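Local coordinates for protein OBCA, Oxalate Biosynthetic Component A (Burkholderia glumae, PDB 4NNC) that carries a metal-binding TIM-barrel domain of the beta-keto acid cleavage enzyme family and holds a cobalt ion, an oxalate ion and the ligand 2KQ in one site, at residues L225-L230 with Q252-D257; L478-A483 with W496-L501. All coordinates share one frame; numbering follows the deposited sequence.

Contact 1 (L225-L230 with Q252-D257). With CO (cobalt (II) ion), chain B; OXL (oxalate ion), chain C; 2KQ ((3S)-3-[2-[3-[[(2R)-4-[[[(2R,3S,4R,5R)-5-(6-aminopurin-9-yl)-4-oxidanyl-3-phosphonooxy-oxolan-2-yl]methoxy-oxidanyl-phosphoryl]oxy-oxidanyl-phosphoryl]oxy-3,3-dimethyl-2-oxidanyl-butanoyl]amino]propanoylamino]ethylsulfanyl]-3-oxidanyl-butanoic acid), chain D.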
loop_
_atom_site.group_PDB
_atom_site.type_symbol
_atom_site.label_atom_id
_atom_site.label_comp_id
_atom_site.label_asym_id
_atom_site.label_seq_id
_atom_site.Cartn_x
_atom_site.Cartn_y
_atom_site.Cartn_z
ATOM N N LEU A 225 -7.777 -5.332 -6.900
ATOM C CA LEU A 225 -7.605 -4.051 -7.592
ATOM C C LEU A 225 -8.387 -2.873 -7.005
ATOM O O LEU A 225 -9.521 -3.038 -6.524
ATOM C CB LEU A 225 -7.998 -4.190 -9.064
ATOM C CG LEU A 225 -7.163 -5.157 -9.900
ATOM C CD1 LEU A 225 -7.669 -5.206 -11.344
ATOM C CD2 LEU A 225 -5.681 -4.777 -9.831
ATOM N N HIS A 226 -7.767 -1.689 -7.074
ATOM C CA HIS A 226 -8.443 -0.410 -6.883
ATOM C C HIS A 226 -8.179 0.440 -8.116
ATOM O O HIS A 226 -7.188 0.219 -8.829
ATOM C CB HIS A 226 -7.840 0.356 -5.711
ATOM C CG HIS A 226 -8.186 -0.196 -4.366
ATOM N ND1 HIS A 226 -8.770 0.575 -3.385
ATOM C CD2 HIS A 226 -8.009 -1.426 -3.829
ATOM C CE1 HIS A 226 -8.950 -0.165 -2.301
ATOM N NE2 HIS A 226 -8.495 -1.378 -2.545
ATOM N N THR A 227 -9.031 1.437 -8.348
ATOM C CA THR A 227 -8.710 2.495 -9.304
ATOM C C THR A 227 -8.586 3.852 -8.596
ATOM O O THR A 227 -9.048 4.002 -7.462
ATOM C CB THR A 227 -9.746 2.587 -10.438
ATOM O OG1 THR A 227 -11.080 2.551 -9.891
ATOM C CG2 THR A 227 -9.552 1.435 -11.402
ATOM N N ARG A 228 -7.961 4.825 -9.269
ATOM C CA ARG A 228 -7.777 6.170 -8.725
ATOM C C ARG A 228 -8.345 7.226 -9.681
ATOM O O ARG A 228 -8.247 7.095 -10.909
ATOM C CB ARG A 228 -6.291 6.454 -8.469
ATOM C CG ARG A 228 -5.617 5.465 -7.537
ATOM C CD ARG A 228 -6.187 5.569 -6.123
ATOM N NE ARG A 228 -5.427 4.725 -5.207
ATOM C CZ ARG A 228 -4.325 5.111 -4.569
ATOM N NH1 ARG A 228 -3.857 6.352 -4.728
ATOM N NH2 ARG A 228 -3.695 4.253 -3.766
ATOM N N ASP A 229 -8.944 8.262 -9.106
ATOM C CA ASP A 229 -9.415 9.417 -9.864
ATOM C C ASP A 229 -8.237 10.373 -10.076
ATOM O O ASP A 229 -7.702 10.929 -9.118
ATOM C CB ASP A 229 -10.542 10.093 -9.071
ATOM C CG ASP A 229 -11.008 11.418 -9.672
ATOM O OD1 ASP A 229 -10.715 11.730 -10.851
ATOM O OD2 ASP A 229 -11.700 12.157 -8.939
ATOM N N LEU A 230 -7.822 10.556 -11.326
ATOM C CA LEU A 230 -6.682 11.420 -11.617
ATOM C C LEU A 230 -7.092 12.742 -12.277
ATOM O O LEU A 230 -6.263 13.416 -12.876
ATOM C CB LEU A 230 -5.674 10.691 -12.516
ATOM C CG LEU A 230 -5.093 9.354 -12.037
ATOM C CD1 LEU A 230 -4.073 8.842 -13.029
ATOM C CD2 LEU A 230 -4.464 9.490 -10.661
ATOM N N GLN A 252 -11.122 5.816 -5.784
ATOM C CA GLN A 252 -12.416 5.950 -6.438
ATOM C C GLN A 252 -12.611 4.818 -7.447
ATOM O O GLN A 252 -11.702 4.487 -8.193
ATOM C CB GLN A 252 -12.475 7.295 -7.170
ATOM C CG GLN A 252 -13.727 7.494 -7.989
ATOM C CD GLN A 252 -14.942 7.639 -7.108
ATOM O OE1 GLN A 252 -15.051 8.592 -6.330
ATOM N NE2 GLN A 252 -15.861 6.683 -7.207
ATOM N N ILE A 253 -13.795 4.224 -7.467
ATOM C CA ILE A 253 -14.162 3.283 -8.520
ATOM C C ILE A 253 -14.390 4.038 -9.832
ATOM O O ILE A 253 -15.313 4.861 -9.935
ATOM C CB ILE A 253 -15.449 2.525 -8.147
ATOM C CG1 ILE A 253 -15.267 1.799 -6.814
ATOM C CG2 ILE A 253 -15.851 1.559 -9.257
ATOM C CD1 ILE A 253 -16.588 1.441 -6.150
ATOM N N VAL A 254 -13.555 3.767 -10.829
ATOM C CA VAL A 254 -13.637 4.477 -12.098
ATOM C C VAL A 254 -14.035 3.479 -13.173
ATOM O O VAL A 254 -13.242 2.606 -13.535
ATOM C CB VAL A 254 -12.285 5.103 -12.465
ATOM C CG1 VAL A 254 -12.420 5.990 -13.713
ATOM C CG2 VAL A 254 -11.737 5.898 -11.291
ATOM N N LEU A 255 -15.258 3.590 -13.678
ATOM C CA LEU A 255 -15.788 2.554 -14.570
ATOM C C LEU A 255 -14.987 2.449 -15.864
ATOM O O LEU A 255 -14.675 1.343 -16.306
ATOM C CB LEU A 255 -17.287 2.765 -14.845
ATOM C CG LEU A 255 -18.167 2.800 -13.594
ATOM C CD1 LEU A 255 -19.656 2.840 -13.957
ATOM C CD2 LEU A 255 -17.871 1.615 -12.671
ATOM N N ASP A 256 -14.631 3.593 -16.454
ATOM C CA ASP A 256 -13.879 3.582 -17.711
ATOM C C ASP A 256 -12.531 2.884 -17.538
ATOM O O ASP A 256 -12.027 2.260 -18.473
ATOM C CB ASP A 256 -13.650 5.010 -18.237
ATOM C CG ASP A 256 -14.934 5.681 -18.730
ATOM O OD1 ASP A 256 -15.943 4.975 -18.944
ATOM O OD2 ASP A 256 -14.930 6.922 -18.897
ATOM N N ASP A 257 -11.937 3.010 -16.353
ATOM C CA ASP A 257 -10.617 2.435 -16.097
ATOM C C ASP A 257 -10.739 0.919 -16.072
ATOM O O ASP A 257 -9.907 0.198 -16.638
ATOM C CB ASP A 257 -10.057 2.936 -14.763
ATOM C CG ASP A 257 -9.409 4.306 -14.872
ATOM O OD1 ASP A 257 -9.563 4.968 -15.922
ATOM O OD2 ASP A 257 -8.734 4.719 -13.905
HETATM CO CO CO B . -8.433 -2.873 -1.179
HETATM C C1 OXL C . -10.304 0.253 1.993
HETATM C C2 OXL C . -9.025 -0.481 1.997
HETATM O O1 OXL C . -11.226 -0.060 2.794
HETATM O O2 OXL C . -8.280 -0.443 3.018
HETATM O O3 OXL C . -10.434 1.177 1.150
HETATM O O4 OXL C . -8.698 -1.112 0.944
HETATM C C01 2KQ D . 0.050 3.802 3.529
HETATM C C02 2KQ D . 0.920 2.540 3.627
HETATM C C03 2KQ D . 0.602 1.558 2.394
HETATM C C04 2KQ D . 2.391 2.975 3.619
HETATM O O05 2KQ D . 3.192 1.820 3.727
HETATM P P06 2KQ D . 4.657 1.905 4.348
HETATM O O07 2KQ D . 5.469 0.731 3.829
HETATM O O08 2KQ D . 5.345 3.194 3.930
HETATM O O09 2KQ D . 4.531 1.801 5.931
HETATM P P10 2KQ D . 4.346 2.997 6.986
HETATM O O11 2KQ D . 3.935 2.440 8.321
HETATM O O12 2KQ D . 3.256 3.924 6.504
HETATM O O13 2KQ D . 5.719 3.814 7.142
HETATM C C14 2KQ D . 5.754 4.999 7.953
HETATM C C15 2KQ D . 7.142 5.376 8.253
HETATM O O16 2KQ D . 7.929 4.207 8.721
HETATM C C17 2KQ D . 8.970 3.966 7.764
HETATM N N18 2KQ D . 9.056 2.561 7.559
HETATM C C19 2KQ D . 8.258 1.794 6.795
HETATM N N20 2KQ D . 8.661 0.507 6.883
HETATM C C21 2KQ D . 9.731 0.444 7.720
HETATM C C22 2KQ D . 10.561 -0.593 8.189
HETATM N N23 2KQ D . 10.343 -1.973 7.773
HETATM N N24 2KQ D . 11.562 -0.290 9.035
HETATM C C25 2KQ D . 11.761 0.990 9.438
HETATM N N26 2KQ D . 10.997 2.003 9.004
HETATM C C27 2KQ D . 9.976 1.744 8.147
HETATM C C28 2KQ D . 8.628 4.727 6.550
HETATM O O29 2KQ D . 9.797 5.196 5.877
HETATM C C30 2KQ D . 7.863 5.883 7.045
HETATM O O31 2KQ D . 8.772 6.941 7.416
HETATM P P32 2KQ D . 8.206 8.304 8.131
HETATM O O33 2KQ D . 7.630 8.000 9.522
HETATM O O34 2KQ D . 9.316 9.329 8.252
HETATM O O35 2KQ D . 7.114 8.872 7.263
HETATM C C36 2KQ D . 0.684 1.868 5.019
HETATM O O37 2KQ D . 1.013 2.764 5.995
HETATM C C38 2KQ D . -0.755 1.393 5.282
HETATM O O39 2KQ D . -1.680 2.169 5.498
HETATM N N40 2KQ D . -1.009 -0.040 5.324
HETATM C C41 2KQ D . -2.343 -0.451 5.609
HETATM C C42 2KQ D . -3.126 -0.684 4.321
HETATM C C43 2KQ D . -4.579 -1.160 4.547
HETATM O O44 2KQ D . -5.345 -0.556 5.301
HETATM N N45 2KQ D . -5.012 -2.351 3.870
HETATM C C46 2KQ D . -6.361 -2.775 4.098
HETATM C C47 2KQ D . -7.082 -2.957 2.780
HETATM S S48 2KQ D . -8.635 -3.815 2.988
HETATM C C49 2KQ D . -9.297 -4.224 1.386
HETATM C C50 2KQ D . -9.159 -5.649 1.264
HETATM O O51 2KQ D . -8.536 -3.633 0.352
HETATM C C52 2KQ D . -10.826 -3.923 1.317
HETATM C C53 2KQ D . -11.391 -3.330 0.062
HETATM O O54 2KQ D . -10.646 -3.035 -0.920
HETATM O O55 2KQ D . -12.634 -3.137 0.002
HETATM O O HOH W 1 -11.044 2.006 -6.401
HETATM O O HOH W 2 -7.068 4.031 -11.795
#
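Thr227 meets the backbone of Gln252 to Val254 through its hydroxyl and the first turn of the following helix through its methyl. From CB, which lies 4.0 Å from Val254 CG2, the two branches part. OG1 sits between the backbone N and the carbonyl carbon (chi1 47°), and there it is held twice: it donates to Gln252 O at 2.6 Å, in the carbonyl plane and on a lone pair, and accepts from Val254 N at 2.9 Å. A threonine suits this place because one hydroxyl can donate to a carbonyl and accept from an N-H two residues further on. CG2 reaches the other way, to 3.7 Å from Asp257 CB in the helix, and the Thr227 side chain also touches Tyr258 and Ile261 of the same helix.

The backbone adds a bond from Gln252 N to Thr227 O of 3.2 Å, nearly straight at the hydrogen (164°). It extends the antiparallel pairing of strands 222-229 and 250-251, an addition to the barrel of the TIM-barrel domain, in which helix 255-268 follows with Val254 as its N-cap residue. Farther out, Asp229 CB and Gln252 CB are 3.9 Å apart, while their polar ends both turn to Arg250. Asp257 OD2 accepts from a water that also binds Arg228 N, a bridge between helix and strand.

One residue before Thr227, His226 binds the cobalt ion through NE2 at 2.0 Å, together with His224, Glu475 and two oxygens of 2KQ, and its ND1 is hydrogen-bonded to Asn251, which fixes the rotation of the imidazole.

Contact 2 (L478-A483 with W496-L501). With 2KQ ((3S)-3-[2-[3-[[(2R)-4-[[[(2R,3S,4R,5R)-5-(6-aminopurin-9-yl)-4-oxidanyl-3-phosphonooxy-oxolan-2-yl]methoxy-oxidanyl-phosphoryl]oxy-oxidanyl-phosphoryl]oxy-3,3-dimethyl-2-oxidanyl-butanoyl]amino]propanoylamino]ethylsulfanyl]-3-oxidanyl-butanoic acid), chain D.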
loop_
_atom_site.group_PDB
_atom_site.type_symbol
_atom_site.label_atom_id
_atom_site.label_comp_id
_atom_site.label_asym_id
_atom_site.label_seq_id
_atom_site.Cartn_x
_atom_site.Cartn_y
_atom_site.Cartn_z
ATOM N N LEU A 478 4.949 -0.707 1.329
ATOM C CA LEU A 478 5.717 -0.182 0.202
ATOM C C LEU A 478 7.168 -0.686 0.141
ATOM O O LEU A 478 7.895 -0.376 -0.816
ATOM C CB LEU A 478 5.713 1.351 0.252
ATOM C CG LEU A 478 4.365 2.067 0.196
ATOM C CD1 LEU A 478 4.595 3.556 0.386
ATOM C CD2 LEU A 478 3.692 1.795 -1.142
ATOM N N THR A 479 7.579 -1.448 1.159
ATOM C CA THR A 479 8.978 -1.850 1.340
ATOM C C THR A 479 9.206 -3.341 1.136
ATOM O O THR A 479 8.259 -4.106 1.069
ATOM C CB THR A 479 9.452 -1.557 2.771
ATOM O OG1 THR A 479 8.738 -2.397 3.680
ATOM C CG2 THR A 479 9.209 -0.093 3.145
ATOM N N VAL A 480 10.478 -3.731 1.024
ATOM C CA VAL A 480 10.911 -5.126 1.136
ATOM C C VAL A 480 12.178 -5.155 1.987
ATOM O O VAL A 480 12.864 -4.139 2.125
ATOM C CB VAL A 480 11.245 -5.779 -0.238
ATOM C CG1 VAL A 480 9.998 -6.024 -1.070
ATOM C CG2 VAL A 480 12.248 -4.918 -1.019
ATOM N N ASN A 481 12.493 -6.310 2.564
ATOM C CA ASN A 481 13.795 -6.497 3.185
ATOM C C ASN A 481 14.845 -6.724 2.113
ATOM O O ASN A 481 14.566 -7.349 1.092
ATOM C CB ASN A 481 13.777 -7.678 4.149
ATOM C CG ASN A 481 13.017 -7.372 5.410
ATOM O OD1 ASN A 481 13.094 -6.262 5.933
ATOM N ND2 ASN A 481 12.259 -8.338 5.891
ATOM N N ASP A 482 16.041 -6.198 2.344
ATOM C CA ASP A 482 17.166 -6.398 1.441
ATOM C C ASP A 482 18.409 -6.445 2.335
ATOM O O ASP A 482 18.868 -5.415 2.833
ATOM C CB ASP A 482 17.247 -5.243 0.429
ATOM C CG ASP A 482 18.330 -5.457 -0.638
ATOM O OD1 ASP A 482 19.327 -6.157 -0.367
ATOM O OD2 ASP A 482 18.180 -4.922 -1.761
ATOM N N ALA A 483 18.934 -7.644 2.552
ATOM C CA ALA A 483 20.069 -7.838 3.449
ATOM C C ALA A 483 21.363 -7.171 2.952
ATOM O O ALA A 483 22.259 -6.881 3.753
ATOM C CB ALA A 483 20.285 -9.333 3.726
ATOM N N TRP A 496 5.055 -7.059 -7.531
ATOM C CA TRP A 496 5.599 -8.340 -8.035
ATOM C C TRP A 496 6.766 -8.806 -7.153
ATOM O O TRP A 496 6.883 -9.995 -6.827
ATOM C CB TRP A 496 5.996 -8.256 -9.529
ATOM C CG TRP A 496 7.100 -7.270 -9.799
ATOM C CD1 TRP A 496 6.970 -5.956 -10.173
ATOM C CD2 TRP A 496 8.506 -7.511 -9.667
ATOM N NE1 TRP A 496 8.209 -5.372 -10.285
ATOM C CE2 TRP A 496 9.168 -6.301 -9.977
ATOM C CE3 TRP A 496 9.268 -8.631 -9.303
ATOM C CZ2 TRP A 496 10.563 -6.183 -9.944
ATOM C CZ3 TRP A 496 10.650 -8.514 -9.269
ATOM C CH2 TRP A 496 11.282 -7.298 -9.583
ATOM N N GLU A 497 7.587 -7.858 -6.714
ATOM C CA GLU A 497 8.761 -8.176 -5.912
ATOM C C GLU A 497 8.364 -8.772 -4.562
ATOM O O GLU A 497 8.933 -9.783 -4.120
ATOM C CB GLU A 497 9.641 -6.927 -5.725
ATOM C CG GLU A 497 10.992 -7.260 -5.124
ATOM C CD GLU A 497 11.990 -6.125 -5.198
ATOM O OE1 GLU A 497 13.180 -6.418 -5.455
ATOM O OE2 GLU A 497 11.595 -4.953 -4.973
ATOM N N GLN A 498 7.371 -8.159 -3.918
ATOM C CA GLN A 498 6.851 -8.681 -2.651
ATOM C C GLN A 498 6.220 -10.056 -2.836
ATOM O O GLN A 498 6.405 -10.945 -2.000
ATOM C CB GLN A 498 5.853 -7.702 -2.044
ATOM C CG GLN A 498 6.493 -6.369 -1.717
ATOM C CD GLN A 498 5.469 -5.262 -1.584
ATOM O OE1 GLN A 498 4.426 -5.288 -2.249
ATOM N NE2 GLN A 498 5.756 -4.281 -0.727
ATOM N N VAL A 499 5.479 -10.237 -3.928
ATOM C CA VAL A 499 4.951 -11.561 -4.245
ATOM C C VAL A 499 6.093 -12.580 -4.352
ATOM O O VAL A 499 6.025 -13.676 -3.785
ATOM C CB VAL A 499 4.179 -11.583 -5.568
ATOM C CG1 VAL A 499 3.802 -13.017 -5.921
ATOM C CG2 VAL A 499 2.945 -10.709 -5.494
ATOM N N SER A 500 7.138 -12.201 -5.079
ATOM C CA SER A 500 8.291 -13.070 -5.307
ATOM C C SER A 500 9.010 -13.419 -4.003
ATOM O O SER A 500 9.432 -14.552 -3.800
ATOM C CB SER A 500 9.268 -12.391 -6.270
ATOM O OG SER A 500 10.433 -13.170 -6.401
ATOM N N LEU A 501 9.143 -12.445 -3.111
ATOM C CA LEU A 501 9.823 -12.705 -1.851
ATOM C C LEU A 501 8.993 -13.594 -0.932
ATOM O O LEU A 501 9.534 -14.499 -0.273
ATOM C CB LEU A 501 10.207 -11.391 -1.168
ATOM C CG LEU A 501 11.310 -10.667 -1.946
ATOM C CD1 LEU A 501 11.604 -9.283 -1.381
ATOM C CD2 LEU A 501 12.579 -11.521 -1.948
HETATM C C01 2KQ D . 0.050 3.802 3.529
HETATM C C02 2KQ D . 0.920 2.540 3.627
HETATM C C03 2KQ D . 0.602 1.558 2.394
HETATM C C04 2KQ D . 2.391 2.975 3.619
HETATM O O05 2KQ D . 3.192 1.820 3.727
HETATM P P06 2KQ D . 4.657 1.905 4.348
HETATM O O07 2KQ D . 5.469 0.731 3.829
HETATM O O08 2KQ D . 5.345 3.194 3.930
HETATM O O09 2KQ D . 4.531 1.801 5.931
HETATM P P10 2KQ D . 4.346 2.997 6.986
HETATM O O11 2KQ D . 3.935 2.440 8.321
HETATM O O12 2KQ D . 3.256 3.924 6.504
HETATM O O13 2KQ D . 5.719 3.814 7.142
HETATM C C14 2KQ D . 5.754 4.999 7.953
HETATM C C15 2KQ D . 7.142 5.376 8.253
HETATM O O16 2KQ D . 7.929 4.207 8.721
HETATM C C17 2KQ D . 8.970 3.966 7.764
HETATM N N18 2KQ D . 9.056 2.561 7.559
HETATM C C19 2KQ D . 8.258 1.794 6.795
HETATM N N20 2KQ D . 8.661 0.507 6.883
HETATM C C21 2KQ D . 9.731 0.444 7.720
HETATM C C22 2KQ D . 10.561 -0.593 8.189
HETATM N N23 2KQ D . 10.343 -1.973 7.773
HETATM N N24 2KQ D . 11.562 -0.290 9.035
HETATM C C25 2KQ D . 11.761 0.990 9.438
HETATM N N26 2KQ D . 10.997 2.003 9.004
HETATM C C27 2KQ D . 9.976 1.744 8.147
HETATM C C28 2KQ D . 8.628 4.727 6.550
HETATM O O29 2KQ D . 9.797 5.196 5.877
HETATM C C30 2KQ D . 7.863 5.883 7.045
HETATM O O31 2KQ D . 8.772 6.941 7.416
HETATM P P32 2KQ D . 8.206 8.304 8.131
HETATM O O33 2KQ D . 7.630 8.000 9.522
HETATM O O34 2KQ D . 9.316 9.329 8.252
HETATM O O35 2KQ D . 7.114 8.872 7.263
HETATM C C36 2KQ D . 0.684 1.868 5.019
HETATM O O37 2KQ D . 1.013 2.764 5.995
HETATM C C38 2KQ D . -0.755 1.393 5.282
HETATM O O39 2KQ D . -1.680 2.169 5.498
HETATM N N40 2KQ D . -1.009 -0.040 5.324
HETATM C C41 2KQ D . -2.343 -0.451 5.609
HETATM C C42 2KQ D . -3.126 -0.684 4.321
HETATM C C43 2KQ D . -4.579 -1.160 4.547
HETATM O O44 2KQ D . -5.345 -0.556 5.301
HETATM N N45 2KQ D . -5.012 -2.351 3.870
HETATM C C46 2KQ D . -6.361 -2.775 4.098
HETATM C C47 2KQ D . -7.082 -2.957 2.780
HETATM S S48 2KQ D . -8.635 -3.815 2.988
HETATM C C49 2KQ D . -9.297 -4.224 1.386
HETATM C C50 2KQ D . -9.159 -5.649 1.264
HETATM O O51 2KQ D . -8.536 -3.633 0.352
HETATM C C52 2KQ D . -10.826 -3.923 1.317
HETATM C C53 2KQ D . -11.391 -3.330 0.062
HETATM O O54 2KQ D . -10.646 -3.035 -0.920
HETATM O O55 2KQ D . -12.634 -3.137 0.002
#
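Val480 packs against the helix through CG1, which lies between Gln498 and Leu501. That methyl, set anti to the carbonyl carbon (chi1 -71°), is 3.6 Å from Gln498 CG and equally close to Leu501 CD1, so a beta-branched residue on the strand meets the aliphatic part of one helix residue and the end of another. The valine and leucine side chains cross at about a right angle. Strand 479-481 and helix 496-501 run in roughly the same direction, 32° apart, and their axes come within 9.0 Å.

Deeper in the protein, Gln498 stretches out beyond CG until NE2 gives a nearly straight bond (170°) to Thr479 O, 3.1 Å long. The oxygen lies in the plane of the amide, whereas the nitrogen stands above the carbonyl plane of Thr479. NE2 also bonds to Gly477 O, and glutamine suits the place because its amide can serve two carbonyls two residues apart.

Packing is sparser toward the exposed Asn481, where Leu501 CD1 comes only to 4.3 Å from Asn481 O. Glu497 likewise touches lightly, OE2 lying 4.0 Å from Val480 CG2. Its OE1 forms a salt bridge with Arg490, and OE2 accepts from Arg493 N.

Strand 479-481 pairs with 489-491 in a hairpin beside 2KQ, to whose phosphate oxygen O07 Leu478 N donates a 2.9 Å bond. Through its bonds to Gly477 and Thr479, Gln498 would be expected to steady the backbone on either side of this phosphate-binding N-H.

From the N terminus, strand 5-10 opens the barrel, and strand 222-229 pairs beside it. The chain leaves 222-229, makes a loop rich in short strands, and returns at the start of helix 255-268, where contact 1 closes that excursion. The parallel strands from 273-276 to 469-472 then lead round to strand 5-10 before contact 2 closes a shorter loop, from strand 479-481 through its hairpin partner to helix 495-507. The two loops lie in series, neither nested nor crossed. Their centres are about 26 Å apart, on opposite sides of the chain's centre. 2KQ spans the gap, its metal-bound end at contact 1 and its diphosphate and adenine parts at contact 2.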